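Long-range contacts in pentalenene synthase (Streptomyces chartreusis NRRL 3882, PDB 6Q4S), which probably converts farnesyl diphosphate, with magnesium ions, into the bicyclic sesquiterpenol 7-epi-alpha-eudesmol, releasing diphosphate: residues 99-104 with 118-123; 197-202 with 292-297. All coordinates share one frame; numbering follows the deposited sequence.

In the fold
The fold is the all-helical bundle of the terpene synthases. Going from the N terminus, the chain passes helix 63-79 and then helix 90-103. Contact 1 joins the end of that helix to the start of helix 118-131 and closes a short connection without helix or strand. The chain then runs through helices 136-161, 170-180 and 183-194. Contact 2 follows, between the entry to helix 200-203 and the early part of helix 288-313, and closes a long, mostly helical excursion. The two contacts neither nest nor cross. The centres of contact 1 and contact 2 lie about 29 Å apart, and the contacts do not touch. Residues of both also reach the second subunit.

Contact 1: 99-104 with 118-123; sequences RELIVT and PITLAW
Glu100 meets Thr120 through carbon atoms. Its CG lies 3.7 Å from Thr120 CG2, and the two side chains cross at about a right angle. Its carboxylate serves other partners: Arg107, the backbone N of Val115 and Arg99 of the second subunit. Leu101 comes next and touches most. Its CD2 packs 3.5 Å from Trp123 CD1 and also lies near Trp123 CB. The carbonyl of Leu101 takes the indole N-H: Trp123 NE1 to Leu101 O is 3.0 Å. The donor sits in the carbonyl plane on a lone pair, but the bond is bent, with an angle of 145° at the hydrogen. Leu101 O also accepts a hydrogen bond from Trp146 NE1. Thr104 ends the segment. Its CB lies 3.7 Å from Trp123 CD1, and CG2 is equally close to that atom. Thr104 OG1 is 2.7 Å from a water, which donates to Thr120 O at 2.8 Å. Segments 99-103 and 118-123 run nearly parallel; their axes differ by 9° and approach to 9.8 Å. Trp72 and Trp146 also pack on the Trp123 ring, and helix 63-79, which leads to the DDXXD motif, lies against Ile119. The contact thus combines apolar packing with two polar links, so Leu101 O and Thr120 O, both in buried residues, each receive a donor: the indole N-H and the water.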
ATOM      1  N   ARG A  99      -1.310  -9.465  -8.486  1.00 31.76           N
ATOM      2  CA  ARG A  99      -2.242  -8.844  -7.511  1.00 31.32           C
ATOM      3  C   ARG A  99      -2.359  -9.607  -6.222  1.00 30.77           C
ATOM      4  O   ARG A  99      -2.582  -8.994  -5.192  1.00 28.59           O
ATOM      5  CB  ARG A  99      -3.626  -8.645  -8.148  1.00 34.44           C
ATOM      6  CG  ARG A  99      -3.514  -7.564  -9.204  1.00 32.68           C
ATOM      7  CD  ARG A  99      -4.774  -7.232  -9.972  1.00 34.77           C
ATOM      8  NE  ARG A  99      -4.506  -6.145 -10.930  1.00 32.98           N
ATOM      9  CZ  ARG A  99      -5.463  -5.410 -11.518  1.00 35.14           C
ATOM     10  NH1 ARG A  99      -6.748  -5.654 -11.264  1.00 35.66           N
ATOM     11  NH2 ARG A  99      -5.130  -4.443 -12.338  1.00 35.60           N
ATOM     12  N   GLU A 100      -2.213 -10.940  -6.247  1.00 27.95           N
ATOM     13  CA  GLU A 100      -2.146 -11.741  -5.010  1.00 26.90           C
ATOM     14  C   GLU A 100      -0.875 -11.390  -4.276  1.00 23.80           C
ATOM     15  O   GLU A 100      -0.892 -11.144  -3.071  1.00 30.02           O
ATOM     16  CB  GLU A 100      -2.220 -13.279  -5.304  1.00 30.85           C
ATOM     17  CG  GLU A 100      -2.233 -14.131  -4.055  1.00 28.96           C
ATOM     18  CD  GLU A 100      -3.515 -13.985  -3.265  1.00 31.14           C
ATOM     19  OE1 GLU A 100      -3.494 -13.776  -2.034  1.00 34.19           O
ATOM     20  OE2 GLU A 100      -4.597 -14.103  -3.889  1.00 30.07           O
ATOM     21  N   LEU A 101       0.220 -11.215  -4.983  1.00 28.86           N
ATOM     22  CA  LEU A 101       1.462 -10.764  -4.343  1.00 29.52           C
ATOM     23  C   LEU A 101       1.345  -9.348  -3.756  1.00 30.22           C
ATOM     24  O   LEU A 101       1.911  -9.020  -2.693  1.00 28.72           O
ATOM     25  CB  LEU A 101       2.602 -10.876  -5.330  1.00 31.80           C
ATOM     26  CG  LEU A 101       2.882 -12.229  -6.029  1.00 32.46           C
ATOM     27  CD1 LEU A 101       4.045 -12.034  -7.012  1.00 31.01           C
ATOM     28  CD2 LEU A 101       3.205 -13.251  -4.981  1.00 30.38           C
ATOM     29  N   ILE A 102       0.538  -8.511  -4.393  1.00 27.09           N
ATOM     30  CA  ILE A 102       0.327  -7.173  -3.901  1.00 26.85           C
ATOM     31  C   ILE A 102      -0.489  -7.204  -2.593  1.00 27.11           C
ATOM     32  O   ILE A 102      -0.198  -6.455  -1.663  1.00 27.51           O
ATOM     33  CB  ILE A 102      -0.388  -6.257  -4.956  1.00 26.00           C
ATOM     34  CG1 ILE A 102       0.585  -5.993  -6.091  1.00 28.29           C
ATOM     35  CG2 ILE A 102      -0.834  -4.921  -4.334  1.00 26.38           C
ATOM     36  CD1 ILE A 102      -0.021  -5.341  -7.328  1.00 30.95           C
ATOM     37  N   VAL A 103      -1.508  -8.037  -2.493  1.00 27.17           N
ATOM     38  CA  VAL A 103      -2.353  -7.953  -1.287  1.00 27.71           C
ATOM     39  C   VAL A 103      -1.773  -8.692  -0.100  1.00 28.51           C
ATOM     40  O   VAL A 103      -2.194  -8.479   0.990  1.00 27.36           O
ATOM     41  CB  VAL A 103      -3.782  -8.405  -1.553  1.00 29.22           C
ATOM     42  CG1 VAL A 103      -4.413  -7.572  -2.646  1.00 29.01           C
ATOM     43  CG2 VAL A 103      -3.897  -9.834  -1.967  1.00 30.43           C
ATOM     44  N   THR A 104      -0.767  -9.543  -0.299  1.00 28.98           N
ATOM     45  CA  THR A 104      -0.228 -10.383   0.798  1.00 29.32           C
ATOM     46  C   THR A 104       0.303  -9.499   1.906  1.00 26.20           C
ATOM     47  O   THR A 104       0.010  -9.744   3.078  1.00 27.98           O
ATOM     48  CB  THR A 104       0.782 -11.411   0.229  1.00 32.83           C
ATOM     49  OG1 THR A 104       0.052 -12.427  -0.462  1.00 31.42           O
ATOM     50  CG2 THR A 104       1.656 -12.034   1.276  1.00 34.78           C
ATOM     51  N   PRO A 118       2.661 -21.985  -6.505  1.00 46.74           N
ATOM     52  CA  PRO A 118       3.917 -22.004  -5.761  1.00 41.75           C
ATOM     53  C   PRO A 118       4.428 -20.604  -5.374  1.00 35.59           C
ATOM     54  O   PRO A 118       4.817 -20.385  -4.218  1.00 37.36           O
ATOM     55  CB  PRO A 118       4.885 -22.699  -6.752  1.00 46.06           C
ATOM     56  CG  PRO A 118       3.997 -23.606  -7.531  1.00 47.96           C
ATOM     57  CD  PRO A 118       2.699 -22.864  -7.688  1.00 44.09           C
ATOM     58  N   ILE A 119       4.439 -19.660  -6.310  1.00 36.07           N
ATOM     59  CA  ILE A 119       4.939 -18.314  -6.011  1.00 36.59           C
ATOM     60  C   ILE A 119       4.155 -17.586  -4.892  1.00 36.29           C
ATOM     61  O   ILE A 119       4.765 -16.947  -4.026  1.00 32.77           O
ATOM     62  CB  ILE A 119       5.051 -17.469  -7.260  1.00 47.41           C
ATOM     63  CG1 ILE A 119       5.907 -16.233  -6.973  1.00 50.70           C
ATOM     64  CG2 ILE A 119       3.691 -17.003  -7.758  1.00 48.81           C
ATOM     65  CD1 ILE A 119       6.652 -15.827  -8.213  1.00 53.81           C
ATOM     66  N   THR A 120       2.821 -17.756  -4.838  1.00 37.88           N
ATOM     67  CA  THR A 120       2.006 -16.977  -3.878  1.00 33.30           C
ATOM     68  C   THR A 120       2.154 -17.578  -2.507  1.00 33.00           C
ATOM     69  O   THR A 120       2.227 -16.868  -1.520  1.00 31.28           O
ATOM     70  CB  THR A 120       0.536 -16.837  -4.300  1.00 30.70           C
ATOM     71  OG1 THR A 120      -0.143 -18.113  -4.430  1.00 30.10           O
ATOM     72  CG2 THR A 120       0.458 -16.102  -5.611  1.00 34.15           C
ATOM     73  N   LEU A 121       2.250 -18.903  -2.456  1.00 33.25           N
ATOM     74  CA  LEU A 121       2.539 -19.579  -1.191  1.00 32.53           C
ATOM     75  C   LEU A 121       3.909 -19.254  -0.663  1.00 30.54           C
ATOM     76  O   LEU A 121       4.055 -19.043   0.533  1.00 36.27           O
ATOM     77  CB  LEU A 121       2.380 -21.105  -1.361  1.00 39.24           C
ATOM     78  CG  LEU A 121       0.921 -21.516  -1.690  1.00 41.56           C
ATOM     79  CD1 LEU A 121       0.924 -22.889  -2.378  1.00 43.76           C
ATOM     80  CD2 LEU A 121       0.014 -21.514  -0.464  1.00 37.71           C
ATOM     81  N   ALA A 122       4.900 -19.205  -1.544  1.00 31.05           N
ATOM     82  CA  ALA A 122       6.254 -18.829  -1.186  1.00 33.09           C
ATOM     83  C   ALA A 122       6.271 -17.441  -0.640  1.00 35.60           C
ATOM     84  O   ALA A 122       6.871 -17.188   0.410  1.00 33.94           O
ATOM     85  CB  ALA A 122       7.196 -18.954  -2.354  1.00 32.77           C
ATOM     86  N   TRP A 123       5.618 -16.517  -1.340  1.00 34.26           N
ATOM     87  CA  TRP A 123       5.561 -15.150  -0.836  1.00 30.87           C
ATOM     88  C   TRP A 123       4.795 -15.019   0.454  1.00 29.44           C
ATOM     89  O   TRP A 123       5.226 -14.288   1.333  1.00 33.34           O
ATOM     90  CB  TRP A 123       5.035 -14.200  -1.930  1.00 31.74           C
ATOM     91  CG  TRP A 123       4.912 -12.760  -1.566  1.00 32.45           C
ATOM     92  CD1 TRP A 123       3.785 -12.005  -1.763  1.00 31.49           C
ATOM     93  CD2 TRP A 123       5.888 -11.865  -0.967  1.00 29.99           C
ATOM     94  NE1 TRP A 123       4.012 -10.712  -1.370  1.00 29.57           N
ATOM     95  CE2 TRP A 123       5.279 -10.598  -0.865  1.00 29.92           C
ATOM     96  CE3 TRP A 123       7.199 -12.004  -0.527  1.00 34.69           C
ATOM     97  CZ2 TRP A 123       5.928  -9.470  -0.308  1.00 31.77           C
ATOM     98  CZ3 TRP A 123       7.850 -10.882   0.024  1.00 36.66           C
ATOM     99  CH2 TRP A 123       7.201  -9.635   0.149  1.00 36.17           C
TER
HETATM  100  O   HOH W   1       1.083 -14.360  -1.993  1.00 31.33           O

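Contact 2: 197-202 with 292-297; sequences EVPAQA and DRVRMG
The Arg293 guanidinium has Pro199 over one face and Glu197 O at its edge. Pro199 CG stands 3.5 Å above the plane, nearer its border than its middle. The guanidinium atom nearest to Pro199 CG is Arg293 NH2, 3.6 Å away. In this alpha-helical terpene synthase fold the contact holds the loop before helix 200-203 against helix 288-313. The edge is held side-on: NE and NH2 of Arg293 both donate to the one carbonyl oxygen of Glu197. Arg293 NE is 2.9 Å from Glu197 O, nearly along the C=O axis, with an N-H...O angle of 157°. Arg293 NH2 lies 3.1 Å from Glu197 O, and this donor stands above the carbonyl plane. The oxygen is within 3° of the guanidinium plane for both bonds. The arginine chain bends at chi3 (53°), which turns NE back toward this carbonyl. The Glu197 carboxylate does not join in; OE1 bonds Ser135 instead. Pro199 is the N-cap residue of the short helix, and its ring also reaches Val294: CD is 3.9 Å from Val294 CG2. Ala202 CB approaches the same methyl to 3.8 Å. Val277, Met280 and Cys281 of helix 252-284 pack on Val294 too, so this valine joins three parts of the fold. Ala200 and Gln201 pack against Ala200 and Gln201 of the second subunit. At Gly297, which has no side chain, Val198 CG2 comes within 3.7 Å of the CA atom.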
ATOM      1  N   GLU A 197      15.109   1.419  11.638  1.00 37.11           N
ATOM      2  CA  GLU A 197      14.143   2.122  10.822  1.00 39.87           C
ATOM      3  C   GLU A 197      14.514   3.562  10.677  1.00 42.43           C
ATOM      4  O   GLU A 197      14.909   4.210  11.648  1.00 42.75           O
ATOM      5  CB  GLU A 197      12.739   2.022  11.384  1.00 45.69           C
ATOM      6  CG  GLU A 197      12.209   0.591  11.246  1.00 49.49           C
ATOM      7  CD  GLU A 197      10.736   0.396  11.630  1.00 50.83           C
ATOM      8  OE1 GLU A 197       9.988   1.453  11.592  1.00 43.13           O
ATOM      9  OE2 GLU A 197      10.397  -0.832  11.953  1.00 34.88           O
ATOM     10  N   VAL A 198      14.382   4.068   9.461  1.00 34.12           N
ATOM     11  CA  VAL A 198      14.747   5.463   9.170  1.00 38.98           C
ATOM     12  C   VAL A 198      13.655   6.345   9.757  1.00 40.10           C
ATOM     13  O   VAL A 198      12.472   6.009   9.605  1.00 39.64           O
ATOM     14  CB  VAL A 198      14.865   5.738   7.644  1.00 37.58           C
ATOM     15  CG1 VAL A 198      15.082   7.237   7.371  1.00 39.72           C
ATOM     16  CG2 VAL A 198      16.019   4.989   7.042  1.00 37.07           C
ATOM     17  N   PRO A 199      14.022   7.492  10.414  1.00 40.45           N
ATOM     18  CA  PRO A 199      12.958   8.357  10.981  1.00 40.26           C
ATOM     19  C   PRO A 199      11.985   8.825   9.949  1.00 41.42           C
ATOM     20  O   PRO A 199      12.412   9.295   8.864  1.00 45.59           O
ATOM     21  CB  PRO A 199      13.735   9.527  11.614  1.00 44.48           C
ATOM     22  CG  PRO A 199      15.007   8.860  12.038  1.00 41.74           C
ATOM     23  CD  PRO A 199      15.347   7.872  10.932  1.00 38.02           C
ATOM     24  N   ALA A 200      10.678   8.696  10.255  1.00 39.67           N
ATOM     25  CA  ALA A 200       9.635   8.844   9.225  1.00 37.62           C
ATOM     26  C   ALA A 200       9.665  10.224   8.589  1.00 41.99           C
ATOM     27  O   ALA A 200       9.430  10.351   7.389  1.00 40.89           O
ATOM     28  CB  ALA A 200       8.249   8.524   9.780  1.00 39.26           C
ATOM     29  N   GLN A 201       9.967  11.253   9.384  1.00 40.62           N
ATOM     30  CA  GLN A 201      10.061  12.630   8.855  1.00 41.01           C
ATOM     31  C   GLN A 201      11.262  12.823   7.901  1.00 38.93           C
ATOM     32  O   GLN A 201      11.186  13.676   7.043  1.00 39.82           O
ATOM     33  CB  GLN A 201      10.056  13.689   9.991  1.00 43.95           C
ATOM     34  CG  GLN A 201      11.262  13.657  10.918  1.00 43.32           C
ATOM     35  CD  GLN A 201      11.131  12.693  12.095  1.00 46.99           C
ATOM     36  OE1 GLN A 201      10.857  11.501  11.941  1.00 48.93           O
ATOM     37  NE2 GLN A 201      11.383  13.200  13.263  1.00 48.43           N
ATOM     38  N   ALA A 202      12.333  12.029   8.046  1.00 36.04           N
ATOM     39  CA  ALA A 202      13.398  11.978   7.049  1.00 37.46           C
ATOM     40  C   ALA A 202      13.019  11.227   5.735  1.00 43.12           C
ATOM     41  O   ALA A 202      13.322  11.693   4.605  1.00 39.39           O
ATOM     42  CB  ALA A 202      14.676  11.427   7.645  1.00 41.03           C
ATOM     43  N   ASP A 292      22.024   8.942  13.139  1.00 46.61           N
ATOM     44  CA  ASP A 292      22.686   7.667  12.884  1.00 46.83           C
ATOM     45  C   ASP A 292      21.824   6.669  12.069  1.00 44.32           C
ATOM     46  O   ASP A 292      22.362   5.800  11.336  1.00 40.65           O
ATOM     47  CB  ASP A 292      23.084   7.004  14.208  1.00 50.28           C
ATOM     48  CG  ASP A 292      23.767   5.660  14.004  1.00 58.27           C
ATOM     49  OD1 ASP A 292      24.830   5.673  13.360  1.00 63.95           O
ATOM     50  OD2 ASP A 292      23.249   4.582  14.445  1.00 61.50           O
ATOM     51  N   ARG A 293      20.516   6.721  12.294  1.00 40.57           N
ATOM     52  CA  ARG A 293      19.562   5.846  11.597  1.00 40.96           C
ATOM     53  C   ARG A 293      19.409   6.322  10.125  1.00 38.33           C
ATOM     54  O   ARG A 293      19.364   5.498   9.232  1.00 38.97           O
ATOM     55  CB  ARG A 293      18.206   5.791  12.354  1.00 41.45           C
ATOM     56  CG  ARG A 293      18.276   4.947  13.658  1.00 41.52           C
ATOM     57  CD  ARG A 293      17.209   5.403  14.677  1.00 44.60           C
ATOM     58  NE  ARG A 293      15.877   5.425  14.062  1.00 41.18           N
ATOM     59  CZ  ARG A 293      14.815   6.117  14.462  1.00 47.21           C
ATOM     60  NH1 ARG A 293      14.837   6.881  15.542  1.00 46.79           N
ATOM     61  NH2 ARG A 293      13.683   6.030  13.769  1.00 45.01           N
ATOM     62  N   VAL A 294      19.335   7.639   9.934  1.00 36.43           N
ATOM     63  CA  VAL A 294      19.450   8.271   8.606  1.00 41.53           C
ATOM     64  C   VAL A 294      20.675   7.826   7.823  1.00 42.32           C
ATOM     65  O   VAL A 294      20.574   7.256   6.660  1.00 39.67           O
ATOM     66  CB  VAL A 294      19.358   9.801   8.706  1.00 38.53           C
ATOM     67  CG1 VAL A 294      19.678  10.482   7.357  1.00 41.13           C
ATOM     68  CG2 VAL A 294      17.959  10.189   9.120  1.00 35.63           C
ATOM     69  N   ARG A 295      21.827   7.972   8.465  1.00 42.47           N
ATOM     70  CA  ARG A 295      23.089   7.545   7.862  1.00 44.86           C
ATOM     71  C   ARG A 295      23.018   6.098   7.435  1.00 42.62           C
ATOM     72  O   ARG A 295      23.426   5.767   6.320  1.00 43.11           O
ATOM     73  CB  ARG A 295      24.303   7.808   8.789  1.00 47.41           C
ATOM     74  CG  ARG A 295      25.628   7.261   8.257  1.00 57.16           C
ATOM     75  CD  ARG A 295      26.819   7.401   9.224  1.00 65.53           C
ATOM     76  NE  ARG A 295      26.566   6.686  10.480  1.00 70.53           N
ATOM     77  CZ  ARG A 295      26.578   5.355  10.634  1.00 73.70           C
ATOM     78  NH1 ARG A 295      26.857   4.513   9.638  1.00 72.45           N
ATOM     79  NH2 ARG A 295      26.313   4.843  11.827  1.00 85.20           N
ATOM     80  N   MET A 296      22.470   5.214   8.279  1.00 39.62           N
ATOM     81  CA  MET A 296      22.317   3.813   7.870  1.00 39.16           C
ATOM     82  C   MET A 296      21.354   3.632   6.643  1.00 32.61           C
ATOM     83  O   MET A 296      21.554   2.721   5.819  1.00 32.09           O
ATOM     84  CB  MET A 296      21.833   2.936   9.054  1.00 42.92           C
ATOM     85  CG  MET A 296      22.931   2.626  10.093  1.00 46.11           C
ATOM     86  SD  MET A 296      22.442   1.455  11.423  1.00 45.53           S
ATOM     87  CE  MET A 296      21.254   2.512  12.275  1.00 43.47           C
ATOM     88  N   GLY A 297      20.321   4.450   6.628  1.00 31.76           N
ATOM     89  CA  GLY A 297      19.386   4.563   5.477  1.00 39.72           C
ATOM     90  C   GLY A 297      20.086   4.874   4.170  1.00 37.16           C
ATOM     91  O   GLY A 297      19.872   4.209   3.138  1.00 37.43           O
TER